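Local coordinates for protein esterase (Thermotoga maritima, PDB 3DOH) that probably hydrolyses carboxylic esters, as a thermostable enzyme that couples an immunoglobulin-like domain to an alpha/beta-hydrolase domain, at residues V9-E20 against S131-I141; P99-K107 against A183-L192. All coordinates share one frame; numbering follows the deposited sequence.

Interaction 1 and interaction 2 have centres about 17 Å apart, each about 13 Å from the centre of the chain. Interaction 1 joins the first and last strands of the sheet of the N-terminal immunoglobulin-like domain by pairing strand 8-16 with strand 129-139. Interaction 2 lays the loop between strands 80-85 and 110-114 of that domain against the loop leading from strand 174-180 to helix 192-195 in the hydrolase domain. Their segments alternate along the chain: 9-20, 99-107, 131-141, 183-192. They meet directly, because Glu20 of interaction 1 forms a salt bridge with Arg105 and a probable hydrogen bond with Tyr191, both of interaction 2, tying this strand pair to the domain interface.

Interaction 1 of 2, residues V9-E20 against S131-I141; sequences VTLITKVFPEGE and SKQTDEKHLII. With SO4 (sulfate ion), chain F; SO4 (sulfate ion), chain G.
Val9 begins the pairing by accepting at its O the nearly straight hydrogen bond of Thr134 N, 2.8 Å. Leu11 N then donates to Asp135 O and Leu11 O accepts from Lys137 N, while the branched end of Leu11 lies across the aliphatic part of Gln133, CD1 3.5 Å from Gln133 CB. Ile12 faces the other side of the sheet, where a beta-branched chain suits a strand; chi1 -42° sets CG1 beside the backbone N and CG2 anti to it, against Leu139 CD1. Thr13 N donates to Lys137 O, and Thr13 O accepts from Leu139 N. Its OG1 sits at the edge of the His138 ring, 3.1 Å from CD2, and donates to Glu20 OE2 at 2.7 Å. His138 NE2 donates to Glu136 OE1, in the ring plane at 2.7 Å, and ND1 to a sulfate, probably from the crystallisation liquor; together they fix the ring's rotation. With an alanine here, Glu136 would probably keep Arg105 but lose its imidazole donor, and a gap would open beside Thr13. Val15 CG2 meets Ile141 CD1 at 3.5 Å, and Glu20 OE1 pairs with Arg105. Parallel pairing of strands 9-16 and 135-139, 28° apart, joins the first and last strands of the immunoglobulin-like domain's sheet.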
loop_
_atom_site.group_PDB
_atom_site.type_symbol
_atom_site.label_atom_id
_atom_site.label_comp_id
_atom_site.label_asym_id
_atom_site.label_seq_id
_atom_site.Cartn_x
_atom_site.Cartn_y
_atom_site.Cartn_z
ATOM N N VAL A 9 0.051 -36.346 14.874
ATOM C CA VAL A 9 -0.049 -34.928 14.589
ATOM C C VAL A 9 -0.804 -34.276 15.743
ATOM O O VAL A 9 -1.950 -34.601 16.031
ATOM C CB VAL A 9 -0.690 -34.671 13.238
ATOM C CG1 VAL A 9 -0.241 -35.744 12.263
ATOM C CG2 VAL A 9 -2.156 -34.735 13.370
ATOM N N THR A 10 -0.106 -33.414 16.455
ATOM C CA THR A 10 -0.573 -32.933 17.717
ATOM C C THR A 10 -0.749 -31.430 17.611
ATOM O O THR A 10 0.156 -30.702 17.215
ATOM C CB THR A 10 0.435 -33.243 18.805
ATOM O OG1 THR A 10 0.830 -34.616 18.731
ATOM C CG2 THR A 10 -0.166 -32.963 20.155
ATOM N N LEU A 11 -1.949 -30.994 17.931
ATOM C CA LEU A 11 -2.306 -29.602 18.008
ATOM C C LEU A 11 -1.772 -28.985 19.279
ATOM O O LEU A 11 -2.115 -29.439 20.362
ATOM C CB LEU A 11 -3.823 -29.528 18.019
ATOM C CG LEU A 11 -4.510 -29.384 16.662
ATOM C CD1 LEU A 11 -3.692 -30.024 15.560
ATOM C CD2 LEU A 11 -5.964 -29.873 16.711
ATOM N N ILE A 12 -0.923 -27.973 19.175
ATOM C CA ILE A 12 -0.461 -27.287 20.373
ATOM C C ILE A 12 -1.314 -26.023 20.591
ATOM O O ILE A 12 -1.384 -25.140 19.692
ATOM C CB ILE A 12 1.047 -26.915 20.306
ATOM C CG1 ILE A 12 1.887 -28.052 19.715
ATOM C CG2 ILE A 12 1.561 -26.478 21.691
ATOM C CD1 ILE A 12 1.937 -29.320 20.597
ATOM N N THR A 13 -1.978 -25.956 21.752
ATOM C CA THR A 13 -2.725 -24.774 22.175
ATOM C C THR A 13 -2.019 -24.149 23.329
ATOM O O THR A 13 -1.301 -24.826 24.085
ATOM C CB THR A 13 -4.215 -25.040 22.627
ATOM O OG1 THR A 13 -4.264 -25.861 23.811
ATOM C CG2 THR A 13 -5.053 -25.681 21.510
ATOM N N LYS A 14 -2.241 -22.848 23.488
ATOM C CA LYS A 14 -1.595 -22.091 24.521
ATOM C C LYS A 14 -2.572 -20.976 24.891
ATOM O O LYS A 14 -3.323 -20.478 24.015
ATOM C CB LYS A 14 -0.317 -21.533 23.928
ATOM C CG LYS A 14 0.573 -20.796 24.882
ATOM C CD LYS A 14 1.337 -19.758 24.115
ATOM C CE LYS A 14 2.664 -19.452 24.744
ATOM N NZ LYS A 14 3.637 -20.541 24.450
ATOM N N VAL A 15 -2.592 -20.555 26.150
ATOM C CA VAL A 15 -3.554 -19.513 26.502
ATOM C C VAL A 15 -2.918 -18.130 26.300
ATOM O O VAL A 15 -1.946 -17.758 27.011
ATOM C CB VAL A 15 -4.155 -19.679 27.940
ATOM C CG1 VAL A 15 -5.219 -18.621 28.222
ATOM C CG2 VAL A 15 -4.732 -21.089 28.143
ATOM N N PHE A 16 -3.461 -17.384 25.330
ATOM C CA PHE A 16 -2.978 -16.040 25.024
ATOM C C PHE A 16 -3.885 -14.993 25.703
ATOM O O PHE A 16 -5.019 -15.316 26.121
ATOM C CB PHE A 16 -2.927 -15.808 23.514
ATOM C CG PHE A 16 -1.880 -16.601 22.819
ATOM C CD1 PHE A 16 -2.190 -17.845 22.252
ATOM C CD2 PHE A 16 -0.554 -16.137 22.753
ATOM C CE1 PHE A 16 -1.203 -18.614 21.616
ATOM C CE2 PHE A 16 0.434 -16.888 22.139
ATOM C CZ PHE A 16 0.124 -18.111 21.550
ATOM N N PRO A 17 -3.414 -13.725 25.801
ATOM C CA PRO A 17 -4.234 -12.796 26.573
ATOM C C PRO A 17 -5.728 -12.787 26.198
ATOM O O PRO A 17 -6.577 -12.605 27.081
ATOM C CB PRO A 17 -3.538 -11.451 26.336
ATOM C CG PRO A 17 -2.078 -11.845 26.165
ATOM C CD PRO A 17 -2.182 -13.073 25.288
ATOM N N GLU A 18 -6.064 -13.010 24.926
ATOM C CA GLU A 18 -7.485 -13.000 24.525
ATOM C C GLU A 18 -8.089 -14.419 24.486
ATOM O O GLU A 18 -9.159 -14.640 23.901
ATOM C CB GLU A 18 -7.673 -12.286 23.190
ATOM C CG GLU A 18 -6.734 -11.062 22.983
ATOM C CD GLU A 18 -5.544 -11.335 22.033
ATOM O OE1 GLU A 18 -4.422 -11.734 22.519
ATOM O OE2 GLU A 18 -5.753 -11.149 20.789
ATOM N N GLY A 19 -7.393 -15.370 25.122
ATOM C CA GLY A 19 -7.850 -16.738 25.222
ATOM C C GLY A 19 -6.990 -17.754 24.510
ATOM O O GLY A 19 -5.935 -17.417 23.939
ATOM N N GLU A 20 -7.447 -19.002 24.532
ATOM C CA GLU A 20 -6.644 -20.133 24.091
ATOM C C GLU A 20 -6.688 -20.275 22.575
ATOM O O GLU A 20 -7.757 -20.264 21.966
ATOM C CB GLU A 20 -7.127 -21.424 24.754
ATOM C CG GLU A 20 -6.447 -22.681 24.233
ATOM C CD GLU A 20 -7.288 -23.925 24.440
ATOM O OE1 GLU A 20 -8.531 -23.823 24.371
ATOM O OE2 GLU A 20 -6.705 -25.005 24.670
ATOM N N SER A 131 -3.609 -35.564 6.813
ATOM C CA SER A 131 -4.120 -36.130 8.056
ATOM C C SER A 131 -4.937 -35.108 8.843
ATOM O O SER A 131 -4.568 -33.937 8.928
ATOM C CB SER A 131 -2.971 -36.659 8.917
ATOM O OG SER A 131 -3.454 -37.209 10.131
ATOM N N LYS A 132 -6.048 -35.561 9.416
ATOM C CA LYS A 132 -6.654 -34.890 10.589
ATOM C C LYS A 132 -5.619 -34.942 11.740
ATOM O O LYS A 132 -4.587 -35.614 11.620
ATOM C CB LYS A 132 -7.972 -35.567 10.987
ATOM C CG LYS A 132 -9.200 -35.178 10.139
ATOM C CD LYS A 132 -10.027 -36.447 9.805
ATOM C CE LYS A 132 -11.496 -36.188 9.285
ATOM N NZ LYS A 132 -11.653 -35.228 8.095
ATOM N N GLN A 133 -5.855 -34.202 12.821
ATOM C CA GLN A 133 -4.997 -34.302 14.003
ATOM C C GLN A 133 -5.323 -35.571 14.796
ATOM O O GLN A 133 -6.372 -36.175 14.622
ATOM C CB GLN A 133 -5.186 -33.103 14.914
ATOM C CG GLN A 133 -6.411 -33.165 15.786
ATOM C CD GLN A 133 -7.604 -32.535 15.116
ATOM O OE1 GLN A 133 -8.616 -32.275 15.756
ATOM N NE2 GLN A 133 -7.495 -32.262 13.825
ATOM N N THR A 134 -4.418 -35.945 15.695
ATOM C CA THR A 134 -4.605 -37.138 16.515
ATOM C C THR A 134 -4.436 -36.865 18.009
ATOM O O THR A 134 -4.346 -37.798 18.807
ATOM C CB THR A 134 -3.643 -38.266 16.095
ATOM O OG1 THR A 134 -4.218 -39.008 15.013
ATOM C CG2 THR A 134 -3.380 -39.203 17.264
ATOM N N ASP A 135 -4.384 -35.596 18.380
ATOM C CA ASP A 135 -3.928 -35.229 19.708
ATOM C C ASP A 135 -3.990 -33.725 19.852
ATOM O O ASP A 135 -3.616 -32.988 18.940
ATOM C CB ASP A 135 -2.498 -35.721 19.938
ATOM C CG ASP A 135 -2.449 -37.100 20.566
ATOM O OD1 ASP A 135 -2.524 -37.191 21.809
ATOM O OD2 ASP A 135 -2.335 -38.092 19.816
ATOM N N GLU A 136 -4.463 -33.265 21.002
ATOM C CA GLU A 136 -4.222 -31.899 21.385
ATOM C C GLU A 136 -3.129 -31.987 22.458
ATOM O O GLU A 136 -2.878 -33.059 22.978
ATOM C CB GLU A 136 -5.521 -31.268 21.893
ATOM C CG GLU A 136 -6.728 -31.469 20.941
ATOM C CD GLU A 136 -7.953 -30.616 21.299
ATOM O OE1 GLU A 136 -7.878 -29.833 22.255
ATOM O OE2 GLU A 136 -8.994 -30.709 20.619
ATOM N N LYS A 137 -2.437 -30.893 22.749
ATOM C CA LYS A 137 -1.522 -30.781 23.915
ATOM C C LYS A 137 -1.811 -29.371 24.394
ATOM O O LYS A 137 -1.623 -28.433 23.612
ATOM C CB LYS A 137 -0.045 -30.872 23.466
ATOM C CG LYS A 137 0.970 -31.417 24.457
ATOM C CD LYS A 137 1.625 -30.330 25.305
ATOM C CE LYS A 137 2.853 -30.866 26.129
ATOM N NZ LYS A 137 2.511 -31.436 27.519
ATOM N N HIS A 138 -2.253 -29.221 25.638
ATOM C CA HIS A 138 -2.702 -27.928 26.141
ATOM C C HIS A 138 -1.672 -27.314 27.082
ATOM O O HIS A 138 -1.628 -27.640 28.268
ATOM C CB HIS A 138 -4.049 -28.069 26.854
ATOM C CG HIS A 138 -5.096 -28.759 26.037
ATOM N ND1 HIS A 138 -5.829 -29.824 26.513
ATOM C CD2 HIS A 138 -5.533 -28.536 24.775
ATOM C CE1 HIS A 138 -6.673 -30.227 25.579
ATOM N NE2 HIS A 138 -6.513 -29.461 24.516
ATOM N N LEU A 139 -0.844 -26.424 26.545
ATOM C CA LEU A 139 0.413 -26.061 27.188
ATOM C C LEU A 139 0.173 -25.186 28.413
ATOM O O LEU A 139 0.000 -23.972 28.298
ATOM C CB LEU A 139 1.333 -25.340 26.200
ATOM C CG LEU A 139 2.255 -26.228 25.361
ATOM C CD1 LEU A 139 3.115 -25.385 24.432
ATOM C CD2 LEU A 139 3.121 -27.101 26.255
ATOM N N ILE A 140 0.163 -25.809 29.587
ATOM C CA ILE A 140 -0.019 -25.084 30.839
ATOM C C ILE A 140 -1.391 -25.364 31.444
ATOM O O ILE A 140 -1.544 -25.413 32.664
ATOM C CB ILE A 140 0.143 -23.564 30.639
ATOM C CG1 ILE A 140 1.507 -23.251 30.021
ATOM C CG2 ILE A 140 -0.030 -22.833 31.961
ATOM C CD1 ILE A 140 2.665 -23.421 30.979
ATOM N N ILE A 141 -2.385 -25.547 30.581
ATOM C CA ILE A 141 -3.699 -26.007 31.015
ATOM C C ILE A 141 -3.661 -27.473 31.432
ATOM O O ILE A 141 -4.497 -27.928 32.213
ATOM C CB ILE A 141 -4.754 -25.826 29.907
ATOM C CG1 ILE A 141 -5.207 -24.367 29.835
ATOM C CG2 ILE A 141 -5.941 -26.746 30.146
ATOM C CD1 ILE A 141 -6.290 -24.113 28.810
HETATM S S SO4 F . 3.509 -27.664 29.773
HETATM O O1 SO4 F . 2.680 -28.647 29.081
HETATM O O2 SO4 F . 4.882 -27.712 29.295
HETATM O O3 SO4 F . 3.544 -27.941 31.185
HETATM O O4 SO4 F . 2.986 -26.318 29.599
HETATM S S SO4 G . -6.099 -31.231 29.829
HETATM O O1 SO4 G . -7.431 -30.630 29.887
HETATM O O2 SO4 G . -6.257 -32.548 29.201
HETATM O O3 SO4 G . -5.515 -31.363 31.171
HETATM O O4 SO4 G . -5.211 -30.398 29.008
HETATM O O HOH W 1 -1.171 -21.507 28.195
#

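Interaction 2 of 2, residues P99-K107 against A183-L192; sequences PNFLNTRMK and AGERGTDNYL. With SO4 (sulfate ion), chain C.
Arg105 crosses Tyr191 obliquely, Tyr191 CZ lying over one face of the guanidinium; the two planes are 59° apart, and Arg105 CD lies 3.7 Å from Tyr191 CE2. The pair marks the interface between the immunoglobulin-like domain and the alpha/beta-hydrolase domain. A long arginine suits this place because its CD can lie against the CE2 side of the ring while its nitrogens reach Glu20 and Glu136; Tyr191 OH probably hydrogen-bonds to Glu20. Leu192 CD1 meets Arg105 CB at the root of the side chain.

Earlier in both segments, Asn103 N donates to Gly184 O at 2.8 Å, in the carbonyl plane and on a lone pair. Glycine is apt at 184, since a CB there would run into Asn103 ND2. Leu102 CD1 packs on Arg186 CB, 3.9 Å away. A water bridges Asn103 O and Arg186 O, adding a polar tie between the two loops.

Phe101 turns its ring edge to Ala183 CB, 4.0 Å from CD1, and to a sulfate, probably from the crystallisation liquor, that Ala183 N binds and that also bonds to Ser271 and His359, two members of a probable Ser-His-Asp triad. Phe74 of a second subunit packs on the same phenylalanine. Arg186, bent at chi3 (-51°), donates through NE to Ala183 O of its own loop and through NH1 to Ser225 O; only NH2 crosses, meeting Phe101 O in the guanidinium plane at 3.1 Å, from above the carbonyl plane.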
loop_
_atom_site.group_PDB
_atom_site.type_symbol
_atom_site.label_atom_id
_atom_site.label_comp_id
_atom_site.label_asym_id
_atom_site.label_seq_id
_atom_site.Cartn_x
_atom_site.Cartn_y
_atom_site.Cartn_z
ATOM N N PRO A 99 -23.997 -16.209 22.274
ATOM C CA PRO A 99 -24.816 -15.295 23.102
ATOM C C PRO A 99 -25.337 -15.958 24.431
ATOM O O PRO A 99 -25.054 -17.142 24.682
ATOM C CB PRO A 99 -25.980 -14.934 22.151
ATOM C CG PRO A 99 -25.976 -16.050 21.048
ATOM C CD PRO A 99 -24.855 -17.018 21.375
ATOM N N ASN A 100 -26.007 -15.207 25.314
ATOM C CA ASN A 100 -25.912 -13.748 25.387
ATOM C C ASN A 100 -24.579 -13.504 26.097
ATOM O O ASN A 100 -23.750 -12.668 25.655
ATOM C CB ASN A 100 -27.075 -13.117 26.201
ATOM C CG ASN A 100 -28.471 -13.660 25.810
ATOM O OD1 ASN A 100 -29.002 -13.377 24.709
ATOM N ND2 ASN A 100 -29.085 -14.417 26.736
ATOM N N PHE A 101 -24.378 -14.279 27.174
ATOM C CA PHE A 101 -23.198 -14.177 28.039
ATOM C C PHE A 101 -22.571 -15.561 28.331
ATOM O O PHE A 101 -22.137 -15.838 29.444
ATOM C CB PHE A 101 -23.538 -13.368 29.326
ATOM C CG PHE A 101 -23.371 -11.863 29.162
ATOM C CD1 PHE A 101 -22.256 -11.205 29.721
ATOM C CD2 PHE A 101 -24.306 -11.108 28.414
ATOM C CE1 PHE A 101 -22.083 -9.820 29.552
ATOM C CE2 PHE A 101 -24.140 -9.729 28.220
ATOM C CZ PHE A 101 -23.034 -9.078 28.792
ATOM N N LEU A 102 -22.512 -16.408 27.303
ATOM C CA LEU A 102 -22.079 -17.808 27.450
ATOM C C LEU A 102 -21.242 -18.274 26.254
ATOM O O LEU A 102 -21.740 -18.412 25.147
ATOM C CB LEU A 102 -23.314 -18.720 27.660
ATOM C CG LEU A 102 -23.248 -20.046 28.445
ATOM C CD1 LEU A 102 -22.228 -20.004 29.589
ATOM C CD2 LEU A 102 -24.632 -20.453 28.986
ATOM N N ASN A 103 -19.958 -18.515 26.502
ATOM C CA ASN A 103 -19.041 -18.934 25.449
ATOM C C ASN A 103 -18.877 -20.449 25.396
ATOM O O ASN A 103 -19.061 -21.138 26.399
ATOM C CB ASN A 103 -17.678 -18.263 25.628
ATOM C CG ASN A 103 -17.771 -16.751 25.655
ATOM O OD1 ASN A 103 -18.832 -16.179 25.408
ATOM N ND2 ASN A 103 -16.656 -16.094 25.956
ATOM N N THR A 104 -18.530 -20.962 24.220
ATOM C CA THR A 104 -18.343 -22.396 24.034
ATOM C C THR A 104 -17.063 -22.689 23.258
ATOM O O THR A 104 -16.719 -21.973 22.317
ATOM C CB THR A 104 -19.537 -23.029 23.295
ATOM O OG1 THR A 104 -19.235 -24.394 22.976
ATOM C CG2 THR A 104 -19.836 -22.267 22.015
ATOM N N ARG A 105 -16.364 -23.746 23.657
ATOM C CA ARG A 105 -15.176 -24.194 22.938
ATOM C C ARG A 105 -15.518 -25.298 21.942
ATOM O O ARG A 105 -15.517 -26.479 22.286
ATOM C CB ARG A 105 -14.110 -24.685 23.919
ATOM C CG ARG A 105 -12.684 -24.516 23.421
ATOM C CD ARG A 105 -11.707 -25.323 24.260
ATOM N NE ARG A 105 -11.281 -26.545 23.581
ATOM C CZ ARG A 105 -10.021 -26.822 23.262
ATOM N NH1 ARG A 105 -9.055 -25.963 23.560
ATOM N NH2 ARG A 105 -9.727 -27.958 22.645
ATOM N N MET A 106 -15.810 -24.902 20.707
ATOM C CA MET A 106 -15.310 -25.613 19.537
ATOM C C MET A 106 -14.482 -26.828 19.941
ATOM O O MET A 106 -13.352 -26.694 20.409
ATOM C CB MET A 106 -14.477 -24.679 18.657
ATOM C CG MET A 106 -14.987 -24.548 17.231
ATOM S SD MET A 106 -14.248 -23.159 16.352
ATOM C CE MET A 106 -13.893 -23.912 14.766
ATOM N N LYS A 107 -15.054 -28.015 19.758
ATOM C CA LYS A 107 -14.286 -29.176 19.325
ATOM C C LYS A 107 -13.348 -28.821 18.177
ATOM O O LYS A 107 -13.767 -28.230 17.181
ATOM C CB LYS A 107 -15.222 -30.312 18.907
ATOM C CG LYS A 107 -16.226 -29.924 17.835
ATOM C CD LYS A 107 -17.579 -30.574 18.083
ATOM C CE LYS A 107 -18.046 -30.346 19.512
ATOM N NZ LYS A 107 -17.733 -31.506 20.391
ATOM N N ALA A 183 -18.615 -14.234 33.216
ATOM C CA ALA A 183 -19.853 -14.879 32.788
ATOM C C ALA A 183 -19.625 -15.846 31.663
ATOM O O ALA A 183 -20.125 -16.970 31.707
ATOM C CB ALA A 183 -20.898 -13.867 32.405
ATOM N N GLY A 184 -18.850 -15.428 30.668
ATOM C CA GLY A 184 -18.745 -16.197 29.433
ATOM C C GLY A 184 -18.096 -17.546 29.613
ATOM O O GLY A 184 -18.316 -18.451 28.827
ATOM N N GLU A 185 -17.281 -17.680 30.651
ATOM C CA GLU A 185 -16.599 -18.916 30.944
ATOM C C GLU A 185 -17.447 -19.880 31.786
ATOM O O GLU A 185 -17.031 -21.009 32.020
ATOM C CB GLU A 185 -15.290 -18.609 31.668
ATOM C CG GLU A 185 -14.213 -18.106 30.763
ATOM C CD GLU A 185 -14.600 -16.776 30.184
ATOM O OE1 GLU A 185 -14.713 -15.802 30.986
ATOM O OE2 GLU A 185 -14.829 -16.715 28.947
ATOM N N ARG A 186 -18.624 -19.447 32.236
ATOM C CA ARG A 186 -19.543 -20.367 32.922
ATOM C C ARG A 186 -19.803 -21.612 32.089
ATOM O O ARG A 186 -19.727 -21.580 30.848
ATOM C CB ARG A 186 -20.874 -19.724 33.274
ATOM C CG ARG A 186 -20.809 -18.806 34.453
ATOM C CD ARG A 186 -22.110 -18.065 34.594
ATOM N NE ARG A 186 -22.497 -17.445 33.341
ATOM C CZ ARG A 186 -23.655 -16.829 33.135
ATOM N NH1 ARG A 186 -24.537 -16.752 34.115
ATOM N NH2 ARG A 186 -23.925 -16.269 31.952
ATOM N N GLY A 187 -20.100 -22.707 32.782
ATOM C CA GLY A 187 -20.232 -23.977 32.117
ATOM C C GLY A 187 -20.016 -25.109 33.078
ATOM O O GLY A 187 -20.160 -24.951 34.287
ATOM N N THR A 188 -19.700 -26.279 32.536
ATOM C CA THR A 188 -19.730 -27.519 33.303
ATOM C C THR A 188 -18.616 -28.425 32.803
ATOM O O THR A 188 -18.501 -29.582 33.206
ATOM C CB THR A 188 -21.079 -28.245 33.149
ATOM O OG1 THR A 188 -21.643 -28.492 34.443
ATOM C CG2 THR A 188 -20.892 -29.568 32.422
ATOM N N ASP A 189 -17.799 -27.875 31.913
ATOM C CA ASP A 189 -16.761 -28.617 31.244
ATOM C C ASP A 189 -15.433 -28.593 31.993
ATOM O O ASP A 189 -14.518 -29.372 31.676
ATOM C CB ASP A 189 -16.550 -28.042 29.825
ATOM C CG ASP A 189 -16.091 -26.541 29.831
ATOM O OD1 ASP A 189 -16.533 -25.757 30.684
ATOM O OD2 ASP A 189 -15.288 -26.125 28.971
ATOM N N ASN A 190 -15.298 -27.692 32.959
ATOM C CA ASN A 190 -14.045 -27.544 33.680
ATOM C C ASN A 190 -12.842 -27.120 32.794
ATOM O O ASN A 190 -11.677 -27.414 33.118
ATOM C CB ASN A 190 -13.714 -28.839 34.431
ATOM C CG ASN A 190 -13.034 -28.581 35.753
ATOM O OD1 ASN A 190 -12.737 -27.436 36.091
ATOM N ND2 ASN A 190 -12.778 -29.634 36.517
ATOM N N TYR A 191 -13.102 -26.447 31.682
ATOM C CA TYR A 191 -12.008 -26.062 30.792
ATOM C C TYR A 191 -12.025 -24.566 30.526
ATOM O O TYR A 191 -11.024 -23.870 30.694
ATOM C CB TYR A 191 -12.095 -26.833 29.473
ATOM C CG TYR A 191 -10.818 -26.810 28.664
ATOM C CD1 TYR A 191 -9.909 -27.858 28.737
ATOM C CD2 TYR A 191 -10.520 -25.742 27.829
ATOM C CE1 TYR A 191 -8.739 -27.842 28.001
ATOM C CE2 TYR A 191 -9.354 -25.717 27.088
ATOM C CZ TYR A 191 -8.468 -26.769 27.178
ATOM O OH TYR A 191 -7.304 -26.749 26.442
ATOM N N LEU A 192 -13.188 -24.091 30.105
ATOM C CA LEU A 192 -13.436 -22.671 29.830
ATOM C C LEU A 192 -12.736 -21.679 30.740
ATOM O O LEU A 192 -12.128 -20.724 30.241
ATOM C CB LEU A 192 -14.925 -22.403 29.867
ATOM C CG LEU A 192 -15.560 -22.019 28.536
ATOM C CD1 LEU A 192 -14.721 -22.375 27.286
ATOM C CD2 LEU A 192 -16.934 -22.642 28.484
HETATM S S SO4 C . -17.894 -11.623 31.237
HETATM O O1 SO4 C . -19.009 -11.925 30.338
HETATM O O2 SO4 C . -16.789 -12.559 30.881
HETATM O O3 SO4 C . -18.372 -11.736 32.636
HETATM O O4 SO4 C . -17.464 -10.254 31.044
HETATM O O HOH W 2 -20.293 -22.221 28.516
#